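Long-range contacts in uncharacterized protein YfeY (Escherichia coli, PDB 2QZB), which is of unknown function but belongs to the DUF1131 family and is probably a bacterial lipoprotein, made with a signal peptide: residues V16-V21 against Q131-Q136; P29-A34 against V56-E61; N67-I72 against V84-I89; I79-V84 against K161-R166. One frame throughout, in Å; residues are numbered along the deposited sequence.

All four contacts bear on one antiparallel eight-stranded sheet. Contact 4 lies nearest the middle, its centre about 5 Å from that of the chain, and pairs strand 81-84 with strand 158-165. Contact 1 is about 6 Å from it between centres and is joined to it by backbone pairing of 133-138 with 158-165, the His132 O to Arg165 N distance being 2.8 Å. Contact 3 shares Val84 with contact 4 and meets contact 1 where Val16 packs on Val84 and Ile89, and Val21 on Met70 and Val84. Contact 2 is peripheral, about 17 Å from the chain centre; Phe60 O and Ile72 N, 2.8 Å apart, tie its strand to that of contact 3.

Contact 1: V16-V21 against Q131-Q136; sequences VSEQGV and QHISYQ
A type I beta turn from Ser17 to Gly20 closes a beta hairpin of the short strands 16-17 and 20-21, and Glu18 reaches from it to the start of strand 133-138. From Glu18 CB, which stands 4.1 Å from His132 ND1, the chain places CG anti to the carbonyl carbon and bends at chi2 (-54°), bringing CD to the edge of the His132 ring, in its plane. Glu18 OE1 accepts two bonds, both N-H...O angles near 150°: Gln131 N, at 3.1 Å, uses the syn lone pair, while His132 ND1, also at 3.1 Å, comes from above the carboxylate plane in a His-carboxylate hydrogen bond. The planes of carboxylate and ring are 49° apart. Glu18 OE2 lies 3.7 Å from Ile133 CD1 and is hydrogen-bonded to Ser130 OG. Beside this, Val16 CG1 meets Ile133 CG1 at 4.2 Å, and Ile133 CD1 rests against the backbone of Ser17. An alanine at Glu18 would probably loosen the turn from 131-132, since both OE1 bonds and the one to Ser130 would go. ND1 must carry a proton, as in the neutral ND1-H tautomer or the cation; the carboxylate would probably raise the pKa of His132, and three donors should help keep Glu18 ionised.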
loop_
_atom_site.group_PDB
_atom_site.type_symbol
_atom_site.label_atom_id
_atom_site.label_comp_id
_atom_site.label_asym_id
_atom_site.label_seq_id
_atom_site.Cartn_x
_atom_site.Cartn_y
_atom_site.Cartn_z
ATOM N N VAL A 16 1.268 -8.519 4.430
ATOM C CA VAL A 16 -0.053 -7.960 4.244
ATOM C C VAL A 16 -1.066 -9.086 4.004
ATOM O O VAL A 16 -0.879 -9.936 3.132
ATOM C CB VAL A 16 -0.061 -6.988 3.057
ATOM C CG1 VAL A 16 -1.279 -6.091 3.094
ATOM C CG2 VAL A 16 1.248 -6.160 3.054
ATOM N N SER A 17 -2.143 -9.076 4.785
ATOM C CA SER A 17 -3.215 -10.069 4.667
ATOM C C SER A 17 -4.541 -9.343 4.768
ATOM O O SER A 17 -4.561 -8.158 5.056
ATOM C CB SER A 17 -3.104 -11.088 5.800
ATOM O OG SER A 17 -3.488 -10.515 7.075
ATOM N N GLU A 18 -5.648 -10.056 4.555
ATOM C CA GLU A 18 -6.997 -9.504 4.733
ATOM C C GLU A 18 -7.188 -8.756 6.053
ATOM O O GLU A 18 -7.933 -7.779 6.083
ATOM C CB GLU A 18 -8.060 -10.618 4.653
ATOM C CG GLU A 18 -8.155 -11.302 3.297
ATOM C CD GLU A 18 -8.373 -10.308 2.182
ATOM O OE1 GLU A 18 -9.462 -9.696 2.106
ATOM O OE2 GLU A 18 -7.445 -10.118 1.392
ATOM N N GLN A 19 -6.520 -9.226 7.107
ATOM C CA GLN A 19 -6.590 -8.675 8.473
ATOM C C GLN A 19 -5.671 -7.494 8.803
ATOM O O GLN A 19 -5.851 -6.846 9.828
ATOM C CB GLN A 19 -6.286 -9.757 9.508
ATOM C CG GLN A 19 -6.969 -11.101 9.273
ATOM C CD GLN A 19 -6.192 -12.010 8.293
ATOM O OE1 GLN A 19 -4.964 -12.184 8.408
ATOM N NE2 GLN A 19 -6.913 -12.610 7.346
ATOM N N GLY A 20 -4.661 -7.236 7.990
ATOM C CA GLY A 20 -3.767 -6.114 8.263
ATOM C C GLY A 20 -2.352 -6.429 7.843
ATOM O O GLY A 20 -2.132 -7.158 6.889
ATOM N N VAL A 21 -1.404 -5.840 8.550
ATOM C CA VAL A 21 0.018 -5.965 8.241
ATOM C C VAL A 21 0.620 -6.442 9.540
ATOM O O VAL A 21 0.671 -5.700 10.518
ATOM C CB VAL A 21 0.612 -4.643 7.771
ATOM C CG1 VAL A 21 2.115 -4.789 7.465
ATOM C CG2 VAL A 21 -0.147 -4.136 6.536
ATOM N N GLN A 131 -10.739 -8.589 -0.551
ATOM C CA GLN A 131 -11.644 -7.487 -0.207
ATOM C C GLN A 131 -10.858 -6.279 0.342
ATOM O O GLN A 131 -11.393 -5.187 0.487
ATOM C CB GLN A 131 -12.635 -7.951 0.876
ATOM C CG GLN A 131 -13.657 -9.024 0.431
ATOM C CD GLN A 131 -14.202 -9.863 1.584
ATOM O OE1 GLN A 131 -14.536 -11.037 1.398
ATOM N NE2 GLN A 131 -14.286 -9.273 2.780
ATOM N N HIS A 132 -9.590 -6.487 0.700
ATOM C CA HIS A 132 -8.854 -5.439 1.451
ATOM C C HIS A 132 -7.549 -4.985 0.840
ATOM O O HIS A 132 -7.073 -3.912 1.185
ATOM C CB HIS A 132 -8.625 -5.892 2.898
ATOM C CG HIS A 132 -9.890 -6.107 3.649
ATOM N ND1 HIS A 132 -10.423 -7.362 3.870
ATOM C CD2 HIS A 132 -10.776 -5.222 4.168
ATOM C CE1 HIS A 132 -11.573 -7.237 4.510
ATOM N NE2 HIS A 132 -11.803 -5.951 4.715
ATOM N N ILE A 133 -6.977 -5.778 -0.076
ATOM C CA ILE A 133 -5.625 -5.520 -0.639
ATOM C C ILE A 133 -5.661 -5.009 -2.082
ATOM O O ILE A 133 -6.443 -5.522 -2.926
ATOM C CB ILE A 133 -4.717 -6.789 -0.500
ATOM C CG1 ILE A 133 -4.656 -7.254 0.953
ATOM C CG2 ILE A 133 -3.284 -6.565 -1.067
ATOM C CD1 ILE A 133 -4.056 -8.687 1.098
ATOM N N SER A 134 -4.833 -3.983 -2.347
ATOM C CA SER A 134 -4.626 -3.393 -3.656
ATOM C C SER A 134 -3.120 -3.268 -3.853
ATOM O O SER A 134 -2.380 -3.269 -2.875
ATOM C CB SER A 134 -5.213 -1.983 -3.710
ATOM O OG SER A 134 -6.615 -1.999 -3.487
ATOM N N TYR A 135 -2.691 -3.136 -5.106
ATOM C CA TYR A 135 -1.285 -2.937 -5.451
ATOM C C TYR A 135 -1.226 -1.659 -6.256
ATOM O O TYR A 135 -2.083 -1.431 -7.124
ATOM C CB TYR A 135 -0.751 -4.108 -6.309
ATOM C CG TYR A 135 -1.062 -5.501 -5.788
ATOM C CD1 TYR A 135 -0.655 -5.904 -4.524
ATOM C CD2 TYR A 135 -1.753 -6.425 -6.577
ATOM C CE1 TYR A 135 -0.960 -7.163 -4.036
ATOM C CE2 TYR A 135 -2.030 -7.704 -6.107
ATOM C CZ TYR A 135 -1.631 -8.066 -4.850
ATOM O OH TYR A 135 -1.878 -9.336 -4.380
ATOM N N GLN A 136 -0.257 -0.804 -5.992
ATOM C CA GLN A 136 0.017 0.268 -6.949
ATOM C C GLN A 136 1.204 -0.124 -7.803
ATOM O O GLN A 136 2.119 -0.833 -7.335
ATOM C CB GLN A 136 0.268 1.632 -6.276
ATOM C CG GLN A 136 -0.917 2.171 -5.467
ATOM C CD GLN A 136 -0.771 3.662 -5.077
ATOM O OE1 GLN A 136 0.298 4.272 -5.245
ATOM N NE2 GLN A 136 -1.858 4.244 -4.558
#

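Contact 2: P29-A34 against V56-E61; sequences PLQEQA and VVRFFE
An inverse gamma turn centred on Leu30 leads through Gln31, at the N-cap position, into helix 32-38 and sits against strand 55-64. Its first shell is a two-pronged grip: the guanidinium of Arg58 approaches end-on, and both terminal nitrogens donate to the same carbonyl oxygen. Arg58 NH2 is 2.6 Å from Leu30 O and Arg58 NH1 is 2.8 Å from it, with the acceptor near the guanidinium plane and both donors in the carbonyl plane. Both bonds are bent, since the two N-H groups converge on one atom. Next to this grip, the side chains of Leu30 and Phe60 run antiparallel alongside one another, Leu30 CG meeting the ring edge 3.7 Å from Phe60 CE1. Phe60 CZ reaches the backbone at the start of the helix, 3.7 Å from Glu32 N.

What positions these groups lies partly in torsions: Arg58 bends at chi3 (56°) to turn its head onto the carbonyl, and Leu30 has CG anti to its backbone N. Leu30 is also backbone-bonded to Gly77 and its side chain touches Ile72, while Phe60 pairs with Ile72 in the sheet. A leucine at Arg58 would probably leave the turn less firmly attached, because both bonds to its carbonyl would be lost. The amide of Gln31 lies within 18° of parallel to the guanidinium, and Leu30 CD2 comes to 3.6 Å from Arg58 NH1.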
loop_
_atom_site.group_PDB
_atom_site.type_symbol
_atom_site.label_atom_id
_atom_site.label_comp_id
_atom_site.label_asym_id
_atom_site.label_seq_id
_atom_site.Cartn_x
_atom_site.Cartn_y
_atom_site.Cartn_z
ATOM N N PRO A 29 -5.296 0.763 17.721
ATOM C CA PRO A 29 -5.427 2.201 17.900
ATOM C C PRO A 29 -4.385 2.965 17.093
ATOM O O PRO A 29 -3.260 2.479 16.939
ATOM C CB PRO A 29 -5.095 2.407 19.388
ATOM C CG PRO A 29 -5.294 1.106 20.031
ATOM C CD PRO A 29 -5.092 0.047 18.995
ATOM N N LEU A 30 -4.736 4.151 16.617
ATOM C CA LEU A 30 -3.784 4.953 15.914
ATOM C C LEU A 30 -2.948 5.760 16.914
ATOM O O LEU A 30 -3.125 6.958 17.075
ATOM C CB LEU A 30 -4.448 5.831 14.870
ATOM C CG LEU A 30 -3.464 6.482 13.909
ATOM C CD1 LEU A 30 -3.068 5.497 12.818
ATOM C CD2 LEU A 30 -4.055 7.729 13.339
ATOM N N GLN A 31 -2.022 5.070 17.576
ATOM C CA GLN A 31 -1.263 5.673 18.665
ATOM C C GLN A 31 0.162 5.151 18.641
ATOM O O GLN A 31 0.373 4.004 18.312
ATOM C CB GLN A 31 -1.936 5.358 20.017
ATOM C CG GLN A 31 -3.300 6.085 20.206
ATOM C CD GLN A 31 -3.176 7.578 20.400
ATOM O OE1 GLN A 31 -3.962 8.362 19.852
ATOM N NE2 GLN A 31 -2.194 7.991 21.173
ATOM N N GLU A 32 1.116 5.994 19.019
ATOM C CA GLU A 32 2.518 5.644 18.961
ATOM C C GLU A 32 2.852 4.291 19.584
ATOM O O GLU A 32 3.456 3.456 18.931
ATOM C CB GLU A 32 3.404 6.750 19.578
ATOM C CG GLU A 32 4.881 6.503 19.268
ATOM C CD GLU A 32 5.807 7.649 19.653
ATOM O OE1 GLU A 32 5.645 8.232 20.748
ATOM O OE2 GLU A 32 6.711 7.932 18.839
ATOM N N GLN A 33 2.467 4.060 20.837
ATOM C CA GLN A 33 2.918 2.840 21.536
ATOM C C GLN A 33 2.209 1.571 21.051
ATOM O O GLN A 33 2.780 0.471 21.031
ATOM C CB GLN A 33 2.815 3.023 23.067
ATOM C CG GLN A 33 4.187 3.046 23.814
ATOM C CD GLN A 33 4.943 4.378 23.770
ATOM O OE1 GLN A 33 5.779 4.633 24.628
ATOM N NE2 GLN A 33 4.646 5.231 22.791
ATOM N N ALA A 34 0.968 1.730 20.608
ATOM C CA ALA A 34 0.209 0.602 20.053
ATOM C C ALA A 34 0.861 0.101 18.757
ATOM O O ALA A 34 1.033 -1.077 18.552
ATOM C CB ALA A 34 -1.199 1.018 19.803
ATOM N N VAL A 56 -9.095 17.131 10.630
ATOM C CA VAL A 56 -7.680 16.839 10.585
ATOM C C VAL A 56 -7.477 15.443 11.163
ATOM O O VAL A 56 -7.997 15.140 12.243
ATOM C CB VAL A 56 -6.861 17.913 11.357
ATOM C CG1 VAL A 56 -5.487 17.386 11.799
ATOM C CG2 VAL A 56 -6.706 19.176 10.490
ATOM N N VAL A 57 -6.763 14.587 10.433
ATOM C CA VAL A 57 -6.435 13.236 10.950
ATOM C C VAL A 57 -4.926 13.049 11.117
ATOM O O VAL A 57 -4.121 13.640 10.386
ATOM C CB VAL A 57 -6.943 12.075 10.052
ATOM C CG1 VAL A 57 -8.485 11.994 10.042
ATOM C CG2 VAL A 57 -6.380 12.169 8.635
ATOM N N ARG A 58 -4.568 12.183 12.058
ATOM C CA ARG A 58 -3.208 11.832 12.280
ATOM C C ARG A 58 -2.823 10.666 11.376
ATOM O O ARG A 58 -3.684 9.858 10.960
ATOM C CB ARG A 58 -3.027 11.490 13.740
ATOM C CG ARG A 58 -3.319 12.693 14.678
ATOM C CD ARG A 58 -3.838 12.266 16.051
ATOM N NE ARG A 58 -2.915 11.349 16.718
ATOM C CZ ARG A 58 -3.138 10.045 16.900
ATOM N NH1 ARG A 58 -4.278 9.479 16.478
ATOM N NH2 ARG A 58 -2.214 9.306 17.513
ATOM N N PHE A 59 -1.545 10.642 11.012
ATOM C CA PHE A 59 -0.938 9.478 10.365
ATOM C C PHE A 59 0.446 9.185 10.960
ATOM O O PHE A 59 1.014 10.059 11.637
ATOM C CB PHE A 59 -0.892 9.623 8.831
ATOM C CG PHE A 59 0.048 10.670 8.324
ATOM C CD1 PHE A 59 -0.394 11.957 8.091
ATOM C CD2 PHE A 59 1.357 10.350 8.018
ATOM C CE1 PHE A 59 0.471 12.921 7.607
ATOM C CE2 PHE A 59 2.238 11.294 7.564
ATOM C CZ PHE A 59 1.793 12.599 7.321
ATOM N N PHE A 60 0.948 7.966 10.735
ATOM C CA PHE A 60 2.315 7.585 11.134
ATOM C C PHE A 60 3.081 7.076 9.929
ATOM O O PHE A 60 2.511 6.432 9.056
ATOM C CB PHE A 60 2.318 6.526 12.260
ATOM C CG PHE A 60 1.810 7.045 13.576
ATOM C CD1 PHE A 60 0.425 7.051 13.854
ATOM C CD2 PHE A 60 2.698 7.576 14.528
ATOM C CE1 PHE A 60 -0.062 7.562 15.040
ATOM C CE2 PHE A 60 2.235 8.081 15.719
ATOM C CZ PHE A 60 0.850 8.089 15.986
ATOM N N GLU A 61 4.373 7.399 9.879
ATOM C CA GLU A 61 5.309 6.817 8.933
ATOM C C GLU A 61 6.250 5.901 9.697
ATOM O O GLU A 61 6.929 6.301 10.667
ATOM C CB GLU A 61 6.090 7.909 8.175
ATOM C CG GLU A 61 5.244 8.600 7.065
ATOM C CD GLU A 61 5.970 9.746 6.416
ATOM O OE1 GLU A 61 5.721 10.033 5.228
ATOM O OE2 GLU A 61 6.833 10.344 7.086
#

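Contact 3: N67-I72 against V84-I89; sequences NVAMVI and VLDSDI
Along strand 67-73 the contact begins at Val68, whose CG1 lies 4.4 Å from Leu85 CD1 and whose carbonyl oxygen approaches Leu85 CB. Ala69 carries the polar part. Ala69 O accepts a bond from Leu85 N at 2.8 Å, nearly straight at the hydrogen (165°) although the donor stands well above the carbonyl plane, and a weak one from Asp86 N at 3.1 Å. One acceptor thus holds two successive amides where the chain turns away after Val84. The Ala69 methyl packs on Asp86, Ala69 CB to Asp86 CB at 3.9 Å.

Met70 forms an antiparallel, non-hydrogen-bonded pair with Val84, and their side chains share one face of the sheet. CG of Met70 is anti to the carbonyl carbon and the chain is extended beyond it (chi2 -177°), which carries CE to Ile89. There the two side chains lie roughly perpendicular, Met70 CE standing 3.5 Å from Ile89 CD1, tighter than usual for two carbons. Val71 closes the apolar series, with Val71 CG2 4.4 Å from Leu85 CD1, so that Leu85 is touched by both Val68 and Val71.

Residues 84-89 are shaped by a type I beta turn from Asp86 to Ile89 and by an Asx turn in which Asp86 OD1 accepts Asp88 N; Tyr43 OH hydrogen-bonds to Asp86 OD2, and Lys64 NZ forms a salt bridge with Asp86 OD1. On the other flank of strand 67-73, Ala69 and Met70 face Val62 of strand 55-64 in a classic beta bulge. From strands 16-17 and 20-21, Val16 packs on Val84 and Ile89, and Val21 on Met70 and Val84.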
loop_
_atom_site.group_PDB
_atom_site.type_symbol
_atom_site.label_atom_id
_atom_site.label_comp_id
_atom_site.label_asym_id
_atom_site.label_seq_id
_atom_site.Cartn_x
_atom_site.Cartn_y
_atom_site.Cartn_z
ATOM N N ASN A 67 14.102 5.918 4.659
ATOM C CA ASN A 67 12.986 5.747 3.724
ATOM C C ASN A 67 11.710 5.298 4.452
ATOM O O ASN A 67 11.758 4.573 5.464
ATOM C CB ASN A 67 13.336 4.665 2.697
ATOM C CG ASN A 67 14.372 5.110 1.655
ATOM O OD1 ASN A 67 14.310 6.201 1.061
ATOM N ND2 ASN A 67 15.316 4.239 1.417
ATOM N N VAL A 68 10.563 5.683 3.908
ATOM C CA VAL A 68 9.307 5.296 4.496
ATOM C C VAL A 68 9.070 3.845 4.141
ATOM O O VAL A 68 9.096 3.480 2.977
ATOM C CB VAL A 68 8.157 6.226 4.001
ATOM C CG1 VAL A 68 6.839 5.797 4.544
ATOM C CG2 VAL A 68 8.441 7.635 4.415
ATOM N N ALA A 69 8.894 3.008 5.158
ATOM C CA ALA A 69 8.533 1.584 4.957
ATOM C C ALA A 69 7.012 1.352 4.897
ATOM O O ALA A 69 6.544 0.424 4.218
ATOM C CB ALA A 69 9.120 0.721 6.071
ATOM N N MET A 70 6.246 2.164 5.645
ATOM C CA MET A 70 4.756 2.080 5.692
ATOM C C MET A 70 4.238 3.428 6.109
ATOM O O MET A 70 4.860 4.113 6.943
ATOM C CB MET A 70 4.178 1.152 6.799
ATOM C CG MET A 70 4.641 -0.282 6.911
ATOM S SD MET A 70 3.785 -1.228 8.233
ATOM C CE MET A 70 5.077 -2.422 8.437
ATOM N N VAL A 71 3.053 3.742 5.600
ATOM C CA VAL A 71 2.241 4.877 6.056
ATOM C C VAL A 71 0.980 4.304 6.665
ATOM O O VAL A 71 0.264 3.558 5.997
ATOM C CB VAL A 71 1.815 5.797 4.897
ATOM C CG1 VAL A 71 1.040 7.049 5.456
ATOM C CG2 VAL A 71 3.025 6.253 4.036
ATOM N N ILE A 72 0.703 4.651 7.924
ATOM C CA ILE A 72 -0.444 4.168 8.607
ATOM C C ILE A 72 -1.438 5.324 8.796
ATOM O O ILE A 72 -1.077 6.419 9.294
ATOM C CB ILE A 72 -0.038 3.599 9.974
ATOM C CG1 ILE A 72 1.010 2.496 9.803
ATOM C CG2 ILE A 72 -1.264 3.106 10.705
ATOM C CD1 ILE A 72 1.630 2.008 11.144
ATOM N N VAL A 84 2.222 -0.072 2.135
ATOM C CA VAL A 84 3.477 -0.757 2.428
ATOM C C VAL A 84 4.416 -0.451 1.287
ATOM O O VAL A 84 4.071 -0.638 0.110
ATOM C CB VAL A 84 3.314 -2.277 2.649
ATOM C CG1 VAL A 84 4.692 -2.969 2.956
ATOM C CG2 VAL A 84 2.366 -2.554 3.808
ATOM N N LEU A 85 5.589 0.053 1.616
ATOM C CA LEU A 85 6.608 0.302 0.596
ATOM C C LEU A 85 7.879 -0.511 0.842
ATOM O O LEU A 85 8.808 -0.479 0.042
ATOM C CB LEU A 85 6.941 1.790 0.563
ATOM C CG LEU A 85 5.764 2.753 0.324
ATOM C CD1 LEU A 85 4.999 3.165 1.584
ATOM C CD2 LEU A 85 6.319 3.974 -0.273
ATOM N N ASP A 86 7.918 -1.201 1.969
ATOM C CA ASP A 86 9.040 -2.043 2.390
ATOM C C ASP A 86 9.046 -3.307 1.543
ATOM O O ASP A 86 8.075 -4.112 1.575
ATOM C CB ASP A 86 8.853 -2.429 3.851
ATOM C CG ASP A 86 10.057 -3.157 4.451
ATOM O OD1 ASP A 86 10.982 -3.607 3.724
ATOM O OD2 ASP A 86 10.055 -3.282 5.689
ATOM N N SER A 87 10.135 -3.481 0.782
ATOM C CA SER A 87 10.194 -4.581 -0.176
ATOM C C SER A 87 10.254 -5.912 0.555
ATOM O O SER A 87 9.898 -6.933 -0.007
ATOM C CB SER A 87 11.379 -4.410 -1.142
ATOM O OG SER A 87 12.583 -4.412 -0.391
ATOM N N ASP A 88 10.674 -5.889 1.819
ATOM C CA ASP A 88 10.692 -7.067 2.667
ATOM C C ASP A 88 9.337 -7.552 3.196
ATOM O O ASP A 88 9.271 -8.598 3.846
ATOM C CB ASP A 88 11.622 -6.856 3.865
ATOM C CG ASP A 88 13.050 -6.511 3.445
ATOM O OD1 ASP A 88 13.647 -5.600 4.080
ATOM O OD2 ASP A 88 13.539 -7.149 2.475
ATOM N N ILE A 89 8.267 -6.814 2.944
ATOM C CA ILE A 89 6.943 -7.272 3.398
ATOM C C ILE A 89 6.119 -7.618 2.169
ATOM O O ILE A 89 5.692 -6.718 1.458
ATOM C CB ILE A 89 6.236 -6.145 4.220
ATOM C CG1 ILE A 89 7.142 -5.742 5.396
ATOM C CG2 ILE A 89 4.795 -6.561 4.662
ATOM C CD1 ILE A 89 6.622 -4.608 6.196
#

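Contact 4: I79-V84 against K161-R166; sequences ISRIDV and KIIWRR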
loop_
_atom_site.group_PDB
_atom_site.type_symbol
_atom_site.label_atom_id
_atom_site.label_comp_id
_atom_site.label_asym_id
_atom_site.label_seq_id
_atom_site.Cartn_x
_atom_site.Cartn_y
_atom_site.Cartn_z
ATOM N N ILE A 79 -6.808 2.200 13.053
ATOM C CA ILE A 79 -6.152 2.063 11.742
ATOM C C ILE A 79 -7.143 1.664 10.662
ATOM O O ILE A 79 -7.785 0.643 10.793
ATOM C CB ILE A 79 -4.979 1.014 11.763
ATOM C CG1 ILE A 79 -3.823 1.521 12.634
ATOM C CG2 ILE A 79 -4.468 0.783 10.343
ATOM C CD1 ILE A 79 -2.714 0.468 12.899
ATOM N N SER A 80 -7.239 2.449 9.594
ATOM C CA SER A 80 -8.133 2.124 8.483
ATOM C C SER A 80 -7.452 1.891 7.113
ATOM O O SER A 80 -8.097 1.417 6.171
ATOM C CB SER A 80 -9.182 3.216 8.343
ATOM O OG SER A 80 -8.540 4.409 8.007
ATOM N N ARG A 81 -6.158 2.220 7.016
ATOM C CA ARG A 81 -5.372 2.034 5.787
ATOM C C ARG A 81 -3.889 1.956 6.158
ATOM O O ARG A 81 -3.436 2.685 7.092
ATOM C CB ARG A 81 -5.600 3.183 4.800
ATOM C CG ARG A 81 -4.754 3.112 3.487
ATOM C CD ARG A 81 -5.058 4.239 2.511
ATOM N NE ARG A 81 -4.071 4.319 1.443
ATOM C CZ ARG A 81 -4.230 4.950 0.279
ATOM N NH1 ARG A 81 -3.238 4.964 -0.608
ATOM N NH2 ARG A 81 -5.365 5.586 -0.004
ATOM N N ILE A 82 -3.154 1.071 5.458
ATOM C CA ILE A 82 -1.670 0.950 5.603
ATOM C C ILE A 82 -1.130 0.796 4.201
ATOM O O ILE A 82 -1.543 -0.138 3.480
ATOM C CB ILE A 82 -1.234 -0.285 6.422
ATOM C CG1 ILE A 82 -1.870 -0.270 7.822
ATOM C CG2 ILE A 82 0.344 -0.362 6.523
ATOM C CD1 ILE A 82 -2.051 -1.661 8.493
ATOM N N ASP A 83 -0.283 1.729 3.780
ATOM C CA ASP A 83 0.454 1.579 2.525
ATOM C C ASP A 83 1.847 0.998 2.820
ATOM O O ASP A 83 2.549 1.510 3.686
ATOM C CB ASP A 83 0.602 2.927 1.852
ATOM C CG ASP A 83 -0.756 3.590 1.559
ATOM O OD1 ASP A 83 -0.831 4.366 0.600
ATOM O OD2 ASP A 83 -1.732 3.339 2.304
ATOM N N VAL A 84 2.222 -0.072 2.135
ATOM C CA VAL A 84 3.477 -0.757 2.428
ATOM C C VAL A 84 4.416 -0.451 1.287
ATOM O O VAL A 84 4.071 -0.638 0.110
ATOM C CB VAL A 84 3.314 -2.277 2.649
ATOM C CG1 VAL A 84 4.692 -2.969 2.956
ATOM C CG2 VAL A 84 2.366 -2.554 3.808
ATOM N N LYS A 161 3.822 -0.195 -4.454
ATOM C CA LYS A 161 3.222 -0.130 -3.128
ATOM C C LYS A 161 2.168 -1.228 -2.971
ATOM O O LYS A 161 1.501 -1.603 -3.944
ATOM C CB LYS A 161 2.618 1.259 -2.970
ATOM C CG LYS A 161 1.996 1.577 -1.667
ATOM C CD LYS A 161 2.295 3.028 -1.378
ATOM C CE LYS A 161 1.393 3.943 -2.135
ATOM N NZ LYS A 161 1.595 5.352 -1.670
ATOM N N ILE A 162 2.028 -1.749 -1.754
ATOM C CA ILE A 162 0.933 -2.648 -1.439
ATOM C C ILE A 162 0.036 -1.899 -0.424
ATOM O O ILE A 162 0.533 -1.365 0.589
ATOM C CB ILE A 162 1.432 -4.023 -0.871
ATOM C CG1 ILE A 162 2.407 -4.709 -1.864
ATOM C CG2 ILE A 162 0.225 -4.952 -0.571
ATOM C CD1 ILE A 162 3.069 -5.903 -1.323
ATOM N N ILE A 163 -1.267 -1.864 -0.688
ATOM C CA ILE A 163 -2.199 -1.107 0.168
ATOM C C ILE A 163 -3.218 -2.027 0.808
ATOM O O ILE A 163 -3.880 -2.821 0.115
ATOM C CB ILE A 163 -2.909 -0.027 -0.651
ATOM C CG1 ILE A 163 -1.865 0.829 -1.382
ATOM C CG2 ILE A 163 -3.855 0.824 0.235
ATOM C CD1 ILE A 163 -2.472 1.657 -2.433
ATOM N N TRP A 164 -3.345 -1.937 2.121
ATOM C CA TRP A 164 -4.405 -2.628 2.830
ATOM C C TRP A 164 -5.444 -1.591 3.266
ATOM O O TRP A 164 -5.054 -0.504 3.753
ATOM C CB TRP A 164 -3.854 -3.349 4.064
ATOM C CG TRP A 164 -4.959 -3.924 4.936
ATOM C CD1 TRP A 164 -5.538 -5.151 4.807
ATOM C CD2 TRP A 164 -5.603 -3.292 6.069
ATOM N NE1 TRP A 164 -6.503 -5.327 5.786
ATOM C CE2 TRP A 164 -6.552 -4.205 6.577
ATOM C CE3 TRP A 164 -5.459 -2.042 6.704
ATOM C CZ2 TRP A 164 -7.373 -3.909 7.690
ATOM C CZ3 TRP A 164 -6.260 -1.751 7.803
ATOM C CH2 TRP A 164 -7.215 -2.681 8.286
ATOM N N ARG A 165 -6.748 -1.902 3.127
ATOM C CA ARG A 165 -7.815 -0.982 3.627
ATOM C C ARG A 165 -8.861 -1.747 4.438
ATOM O O ARG A 165 -9.264 -2.825 4.020
ATOM C CB ARG A 165 -8.509 -0.238 2.483
ATOM C CG ARG A 165 -7.679 0.829 1.715
ATOM C CD ARG A 165 -8.475 1.312 0.543
ATOM N NE ARG A 165 -7.911 2.443 -0.221
ATOM C CZ ARG A 165 -7.233 2.297 -1.355
ATOM N NH1 ARG A 165 -7.001 1.079 -1.812
ATOM N NH2 ARG A 165 -6.763 3.342 -2.023
ATOM N N ARG A 166 -9.317 -1.213 5.581
ATOM C CA ARG A 166 -10.275 -1.962 6.442
ATOM C C ARG A 166 -11.615 -2.217 5.723
ATOM O O ARG A 166 -11.936 -1.480 4.775
ATOM C CB ARG A 166 -10.547 -1.251 7.774
ATOM C CG ARG A 166 -11.270 0.102 7.678
ATOM C CD ARG A 166 -12.063 0.394 8.992
ATOM N NE ARG A 166 -11.233 0.114 10.173
ATOM C CZ ARG A 166 -10.893 1.003 11.113
ATOM N NH1 ARG A 166 -11.333 2.255 11.057
ATOM N NH2 ARG A 166 -10.122 0.627 12.121
#
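Strands 81-84 and 158-165 are antiparallel neighbours at the middle of the large sheet; the axes of 81-84 and 161-165 come within 4.6 Å, with N-to-C directions 167° apart. Ile82 with Trp164 and Val84 with Ile162 are hydrogen-bonded pairs, each bonded both ways; Val84 N to Ile162 O is the shortest bond, 2.6 Å. Arg166 N extends the pairing to Ser80 O, beside a classic beta bulge in which Ser80 and Arg81 face Asn73.

One face carries Ile82, Val84, Ile162 and Trp164. With Trp164 CG anti to its backbone N (chi1 172°), the indole reaches residues 79-82, Trp164 CE3 lying 3.9 Å from Ile82 CD1 and CZ3 near Ile79 CG2; its NE1 donates to Glu18 O.

The other face carries Arg81, Asp83, Arg165 and, among them, Ile163, whose CG2 lies against Arg81 NE. Arg81, extended to NE, grips Asp83 side-on: Arg81 NE is 2.7 Å from Asp83 OD2 and Arg81 NH1 is 2.8 Å from Asp83 OD1, both on syn lone pairs. Lys161 NZ adds a long, weak salt bridge to OD1. Arg165 NH2 comes 3.3 Å from Arg81 NH2, over a face of the Arg81 guanidinium, with the two planes 61° apart.

Two like charges so close would be expected to repel; the carboxylates of Asp83 on Arg81 and Glu124 on Arg165 probably offset this, and the surrounding cations should keep Asp83 ionised.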